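Local coordinates for HpcH/HpaI aldolase/citrate lyase family protein (Burkholderia cenocepacia, PDB 4MF4) that belongs to the HpcH/HpaI aldolase/citrate lyase family and folds as a closed barrel of eight parallel strands surrounded by helices, at residues I109-V119 / E173-V183. Sequence-based numbering, arbitrary orientation.
Sequences IETPDDAAHAV and EVERIAATPGV
Pro112, in the first turn of helix 112-121, packs its ring against Glu173, Arg176 and Thr180. Its CB lies 3.8 Å from Arg176 O and also touches Thr180 OG1. CG lies over the centre of the Arg176 guanidinium, 3.8 Å above its plane, and CD faces the carboxylate carbon CD of Glu173, also at 3.8 Å. Proline suits this place because a first-turn residue needs no N-H for the helix and its compact ring is apolar. Bends at chi3 of Arg176 and chi2 (-75°) of Glu173 bring the guanidinium over CG and the carboxylate beside CD; Arg176 NH1 donates to the syn lone pair of Glu173 OE2 at 2.5 Å, the oxygen 12° out of the guanidinium plane. Deeper in, Ile177 CG2 and Val183 CG2 meet Ala115 CB, whose small methyl suits the close approach of the axes of 112-119 and 174-178, 8.9 Å at an angle of 22°. Farther along, Val119 CG2 lies 3.6 Å from Gly182 O in the type II turn from Thr180 to Val183, where glycine suits the positive phi. The two segments share no direct hydrogen bond; a water links Pro112 O to Thr180 OG1. These neighbouring outer helices of the TIM barrel are thus joined chiefly by van der Waals packing, with the Arg176-Glu173 salt bridge lying within one segment.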
loop_
_atom_site.group_PDB
_atom_site.type_symbol
_atom_site.label_atom_id
_atom_site.label_comp_id
_atom_site.label_asym_id
_atom_site.label_seq_id
_atom_site.Cartn_x
_atom_site.Cartn_y
_atom_site.Cartn_z
ATOM N N ILE A 109 -4.427 17.384 -26.978
ATOM C CA ILE A 109 -5.454 17.217 -28.022
ATOM C C ILE A 109 -5.085 18.209 -29.135
ATOM O O ILE A 109 -5.086 19.416 -28.894
ATOM C CB ILE A 109 -6.875 17.513 -27.494
ATOM C CG1 ILE A 109 -7.317 16.469 -26.456
ATOM C CG2 ILE A 109 -7.876 17.613 -28.634
ATOM C CD1 ILE A 109 -7.554 15.074 -26.981
ATOM N N GLU A 110 -4.791 17.708 -30.330
ATOM C CA GLU A 110 -4.277 18.562 -31.398
ATOM C C GLU A 110 -5.139 18.700 -32.630
ATOM O O GLU A 110 -4.926 19.619 -33.421
ATOM C CB GLU A 110 -2.935 18.023 -31.825
ATOM C CG GLU A 110 -1.993 17.898 -30.656
ATOM C CD GLU A 110 -0.577 17.673 -31.124
ATOM O OE1 GLU A 110 0.246 18.595 -31.021
ATOM O OE2 GLU A 110 -0.318 16.568 -31.647
ATOM N N THR A 111 -6.081 17.779 -32.826
ATOM C CA THR A 111 -6.962 17.815 -33.983
ATOM C C THR A 111 -8.409 17.555 -33.590
ATOM O O THR A 111 -8.679 17.023 -32.538
ATOM C CB THR A 111 -6.559 16.729 -34.993
ATOM O OG1 THR A 111 -6.731 15.449 -34.386
ATOM C CG2 THR A 111 -5.066 16.883 -35.410
ATOM N N PRO A 112 -9.354 17.913 -34.463
ATOM C CA PRO A 112 -10.697 17.618 -34.096
ATOM C C PRO A 112 -10.913 16.100 -34.064
ATOM O O PRO A 112 -11.714 15.663 -33.287
ATOM C CB PRO A 112 -11.538 18.316 -35.181
ATOM C CG PRO A 112 -10.608 18.650 -36.278
ATOM C CD PRO A 112 -9.265 18.795 -35.636
ATOM N N ASP A 113 -10.183 15.317 -34.861
ATOM C CA ASP A 113 -10.237 13.824 -34.725
ATOM C C ASP A 113 -9.807 13.335 -33.357
ATOM O O ASP A 113 -10.455 12.494 -32.821
ATOM C CB ASP A 113 -9.439 13.086 -35.809
ATOM C CG ASP A 113 -10.156 13.088 -37.135
ATOM O OD1 ASP A 113 -11.284 13.622 -37.181
ATOM O OD2 ASP A 113 -9.615 12.564 -38.136
ATOM N N ASP A 114 -8.744 13.881 -32.793
ATOM C CA ASP A 114 -8.356 13.550 -31.433
ATOM C C ASP A 114 -9.492 13.837 -30.435
ATOM O O ASP A 114 -9.748 13.061 -29.551
ATOM C CB ASP A 114 -7.150 14.419 -30.973
ATOM C CG ASP A 114 -5.833 14.093 -31.693
ATOM O OD1 ASP A 114 -5.734 13.081 -32.404
ATOM O OD2 ASP A 114 -4.908 14.900 -31.561
ATOM N N ALA A 115 -10.093 15.018 -30.542
ATOM C CA ALA A 115 -11.163 15.459 -29.637
ATOM C C ALA A 115 -12.385 14.546 -29.755
ATOM O O ALA A 115 -12.927 14.083 -28.741
ATOM C CB ALA A 115 -11.555 16.907 -29.959
ATOM N N ALA A 116 -12.802 14.275 -30.993
ATOM C CA ALA A 116 -13.907 13.332 -31.250
ATOM C C ALA A 116 -13.621 11.925 -30.677
ATOM O O ALA A 116 -14.499 11.306 -30.119
ATOM C CB ALA A 116 -14.176 13.225 -32.750
ATOM N N HIS A 117 -12.407 11.434 -30.833
ATOM C CA HIS A 117 -12.025 10.105 -30.283
ATOM C C HIS A 117 -12.123 10.116 -28.742
ATOM O O HIS A 117 -12.686 9.233 -28.143
ATOM C CB HIS A 117 -10.635 9.702 -30.770
ATOM C CG HIS A 117 -10.203 8.353 -30.278
ATOM N ND1 HIS A 117 -9.106 8.165 -29.471
ATOM C CD2 HIS A 117 -10.765 7.133 -30.429
ATOM C CE1 HIS A 117 -8.975 6.879 -29.188
ATOM N NE2 HIS A 117 -9.981 6.234 -29.743
ATOM N N ALA A 118 -11.658 11.180 -28.121
ATOM C CA ALA A 118 -11.684 11.355 -26.683
ATOM C C ALA A 118 -13.111 11.285 -26.189
ATOM O O ALA A 118 -13.422 10.527 -25.273
ATOM C CB ALA A 118 -11.031 12.693 -26.312
ATOM N N VAL A 119 -14.005 11.972 -26.881
ATOM C CA VAL A 119 -15.431 11.907 -26.564
ATOM C C VAL A 119 -16.018 10.517 -26.711
ATOM O O VAL A 119 -16.718 10.082 -25.818
ATOM C CB VAL A 119 -16.286 12.903 -27.416
ATOM C CG1 VAL A 119 -17.792 12.704 -27.186
ATOM C CG2 VAL A 119 -15.931 14.337 -27.067
ATOM N N GLU A 173 -6.019 24.303 -35.138
ATOM C CA GLU A 173 -7.190 23.483 -35.291
ATOM C C GLU A 173 -8.268 23.829 -34.270
ATOM O O GLU A 173 -9.294 23.175 -34.229
ATOM C CB GLU A 173 -6.767 21.984 -35.133
ATOM C CG GLU A 173 -5.990 21.388 -36.310
ATOM C CD GLU A 173 -6.906 21.094 -37.500
ATOM O OE1 GLU A 173 -6.716 20.086 -38.194
ATOM O OE2 GLU A 173 -7.866 21.836 -37.710
ATOM N N VAL A 174 -8.067 24.883 -33.477
ATOM C CA VAL A 174 -8.859 25.088 -32.270
ATOM C C VAL A 174 -10.327 25.432 -32.508
ATOM O O VAL A 174 -11.185 25.049 -31.725
ATOM C CB VAL A 174 -8.242 26.109 -31.317
ATOM C CG1 VAL A 174 -8.356 27.520 -31.872
ATOM C CG2 VAL A 174 -8.951 26.036 -29.952
ATOM N N GLU A 175 -10.638 26.124 -33.597
ATOM C CA GLU A 175 -12.032 26.418 -33.880
ATOM C C GLU A 175 -12.778 25.099 -34.211
ATOM O O GLU A 175 -13.881 24.884 -33.755
ATOM C CB GLU A 175 -12.168 27.487 -34.989
ATOM C CG GLU A 175 -11.526 28.844 -34.600
ATOM C CD GLU A 175 -10.009 28.938 -34.837
ATOM O OE1 GLU A 175 -9.398 28.002 -35.432
ATOM O OE2 GLU A 175 -9.388 29.970 -34.431
ATOM N N ARG A 176 -12.165 24.214 -34.967
ATOM C CA ARG A 176 -12.810 22.920 -35.299
ATOM C C ARG A 176 -12.843 21.965 -34.080
ATOM O O ARG A 176 -13.752 21.127 -33.956
ATOM C CB ARG A 176 -12.074 22.253 -36.464
ATOM C CG ARG A 176 -12.150 23.014 -37.799
ATOM C CD ARG A 176 -11.006 22.592 -38.727
ATOM N NE ARG A 176 -11.308 21.334 -39.429
ATOM C CZ ARG A 176 -10.436 20.356 -39.725
ATOM N NH1 ARG A 176 -9.161 20.408 -39.361
ATOM N NH2 ARG A 176 -10.864 19.284 -40.371
ATOM N N ILE A 177 -11.820 22.043 -33.213
ATOM C CA ILE A 177 -11.865 21.326 -31.929
ATOM C C ILE A 177 -13.044 21.815 -31.080
ATOM O O ILE A 177 -13.822 21.023 -30.566
ATOM C CB ILE A 177 -10.550 21.457 -31.159
ATOM C CG1 ILE A 177 -9.455 20.704 -31.923
ATOM C CG2 ILE A 177 -10.695 20.896 -29.738
ATOM C CD1 ILE A 177 -8.060 21.000 -31.456
ATOM N N ALA A 178 -13.198 23.127 -30.972
ATOM C CA ALA A 178 -14.313 23.708 -30.224
ATOM C C ALA A 178 -15.693 23.289 -30.740
ATOM O O ALA A 178 -16.620 23.129 -29.946
ATOM C CB ALA A 178 -14.203 25.204 -30.243
ATOM N N ALA A 179 -15.818 23.120 -32.049
ATOM C CA ALA A 179 -17.095 22.733 -32.669
ATOM C C ALA A 179 -17.350 21.233 -32.599
ATOM O O ALA A 179 -18.416 20.773 -33.006
ATOM C CB ALA A 179 -17.135 23.178 -34.112
ATOM N N THR A 180 -16.406 20.457 -32.062
ATOM C CA THR A 180 -16.616 19.003 -31.897
ATOM C C THR A 180 -17.695 18.723 -30.843
ATOM O O THR A 180 -17.543 19.097 -29.653
ATOM C CB THR A 180 -15.311 18.288 -31.487
ATOM O OG1 THR A 180 -14.335 18.453 -32.517
ATOM C CG2 THR A 180 -15.512 16.812 -31.246
ATOM N N PRO A 181 -18.789 18.033 -31.248
ATOM C CA PRO A 181 -19.830 17.759 -30.246
ATOM C C PRO A 181 -19.289 16.938 -29.067
ATOM O O PRO A 181 -18.491 16.017 -29.233
ATOM C CB PRO A 181 -20.879 16.965 -31.042
ATOM C CG PRO A 181 -20.727 17.447 -32.440
ATOM C CD PRO A 181 -19.239 17.657 -32.610
ATOM N N GLY A 182 -19.709 17.277 -27.865
ATOM C CA GLY A 182 -19.185 16.601 -26.689
ATOM C C GLY A 182 -17.967 17.234 -26.026
ATOM O O GLY A 182 -17.571 16.797 -24.946
ATOM N N VAL A 183 -17.357 18.240 -26.649
ATOM C CA VAL A 183 -16.278 19.015 -26.021
ATOM C C VAL A 183 -16.916 20.082 -25.132
ATOM O O VAL A 183 -17.566 20.996 -25.626
ATOM C CB VAL A 183 -15.349 19.685 -27.067
ATOM C CG1 VAL A 183 -14.450 20.757 -26.429
ATOM C CG2 VAL A 183 -14.513 18.631 -27.742
HETATM O O HOH W 1 -14.630 16.431 -34.448
#